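Local coordinates for regulator of chromosome condensation (Saccharomyces cerevisiae, PDB 3OF7), which acts as the guanine nucleotide exchange factor that promotes replacement of GDP by GTP on GSP1 and GSP2, and binds chromatin, at residues A[242-245]-A[246-249]. Residues are numbered along the deposited sequence; the frame is centred on the assembly and turned at random.
Sequences ERFR and LKTL
Thr248 grips the carbonyl oxygen of Phe244 twice, once through its backbone and once through its side chain. Thr248 N donates to Phe244 O at 3.1 Å, and the bond is bent, with an angle of 139° at the hydrogen. The hydroxyl Thr248 OG1 donates to the same Phe244 O at 2.7 Å. The two donors come from opposite faces of the carbonyl plane. A chi1 of 68° tucks OG1 in between the two backbone arms of its own residue, facing the Phe244 carbonyl. A valine here would keep the bulk but would probably leave Phe244 O with the bent backbone bond alone and water 2 without its hydroxyl partner.

Two waters bridge the two segments further. Water 1 donates to Arg243 O at 2.6 Å and accepts from Lys247 N. Water 2 donates to both Arg245 O and Thr248 OG1. The extended Lys247 chain runs at a slant to the Phe244 ring, its CD 4.0 Å from ring atom CD1. Arg243 CG lies over one face of the same ring, toward the rim.

Within 242-245, Arg245 NH1 forms a salt bridge to Glu242 OE1 at 2.9 Å, meeting the carboxylate on its syn side. Arg245 NH2 bonds to Asn230 OD1, which ties this surface loop to the chain just past strand 225-229. Leu246 to Leu249 form a type I turn. The loop belongs to the fourth RCC1 repeat of the beta-propeller. Between the two segments the contact is held chiefly by backbone, hydroxyl and water bonds to carbonyl oxygens, while Leu246 and Leu249 pack on Leu182 of strand 180-183.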
# COMPACT_ATOMS: atom_id res chain seq x y z
N GLU A 242 -0.39 -9.49 26.63
CA GLU A 242 0.41 -8.31 26.94
C GLU A 242 1.89 -8.57 27.22
O GLU A 242 2.76 -7.94 26.60
CB GLU A 242 -0.20 -7.50 28.11
CG GLU A 242 0.63 -6.27 28.56
CD GLU A 242 0.63 -5.13 27.53
OE1 GLU A 242 -0.11 -5.21 26.53
OE2 GLU A 242 1.38 -4.14 27.74
N ARG A 243 2.19 -9.46 28.16
CA ARG A 243 3.57 -9.63 28.60
C ARG A 243 4.46 -10.35 27.59
O ARG A 243 5.67 -10.45 27.81
CB ARG A 243 3.65 -10.30 29.99
CG ARG A 243 3.35 -11.78 30.01
CD ARG A 243 3.35 -12.27 31.46
NE ARG A 243 3.08 -13.69 31.58
CZ ARG A 243 1.85 -14.21 31.62
NH1 ARG A 243 0.79 -13.41 31.52
NH2 ARG A 243 1.69 -15.52 31.73
N PHE A 244 3.87 -10.86 26.51
CA PHE A 244 4.63 -11.52 25.44
C PHE A 244 4.77 -10.65 24.17
O PHE A 244 5.36 -11.08 23.18
CB PHE A 244 4.01 -12.88 25.09
CG PHE A 244 4.01 -13.86 26.25
CD1 PHE A 244 5.18 -14.51 26.63
CD2 PHE A 244 2.83 -14.14 26.95
CE1 PHE A 244 5.19 -15.41 27.71
CE2 PHE A 244 2.83 -15.04 28.02
CZ PHE A 244 4.01 -15.67 28.40
N ARG A 245 4.25 -9.42 24.22
CA ARG A 245 4.27 -8.52 23.06
C ARG A 245 5.67 -8.07 22.62
O ARG A 245 5.89 -7.81 21.44
CB ARG A 245 3.36 -7.31 23.29
CG ARG A 245 1.89 -7.67 23.28
CD ARG A 245 1.02 -6.50 23.67
NE ARG A 245 0.95 -5.49 22.62
CZ ARG A 245 0.71 -4.19 22.85
NH1 ARG A 245 0.53 -3.74 24.09
NH2 ARG A 245 0.65 -3.35 21.82
N LEU A 246 6.60 -7.98 23.55
CA LEU A 246 7.97 -7.65 23.18
C LEU A 246 8.84 -8.90 23.03
O LEU A 246 9.70 -8.96 22.14
CB LEU A 246 8.60 -6.65 24.16
CG LEU A 246 8.08 -5.21 24.12
CD1 LEU A 246 8.75 -4.35 25.19
CD2 LEU A 246 8.28 -4.58 22.74
N LYS A 247 8.62 -9.89 23.89
CA LYS A 247 9.34 -11.17 23.81
C LYS A 247 9.21 -11.80 22.42
O LYS A 247 10.13 -12.46 21.95
CB LYS A 247 8.86 -12.14 24.89
CG LYS A 247 9.37 -11.83 26.30
CD LYS A 247 8.64 -12.70 27.35
CE LYS A 247 8.97 -12.25 28.77
NZ LYS A 247 8.14 -12.96 29.80
N THR A 248 8.06 -11.58 21.78
CA THR A 248 7.76 -12.20 20.49
C THR A 248 7.69 -11.20 19.32
O THR A 248 7.12 -11.51 18.28
CB THR A 248 6.45 -13.03 20.54
OG1 THR A 248 5.32 -12.15 20.69
CG2 THR A 248 6.47 -14.06 21.68
N LEU A 249 8.29 -10.02 19.51
CA LEU A 249 8.30 -8.98 18.48
C LEU A 249 9.40 -9.24 17.44
O LEU A 249 10.42 -8.55 17.40
CB LEU A 249 8.43 -7.58 19.11
CG LEU A 249 8.30 -6.33 18.22
CD1 LEU A 249 6.88 -6.22 17.65
CD2 LEU A 249 8.64 -5.08 19.00
O HOH W 1 7.27 -9.08 26.22
O HOH W 2 4.65 -9.64 19.29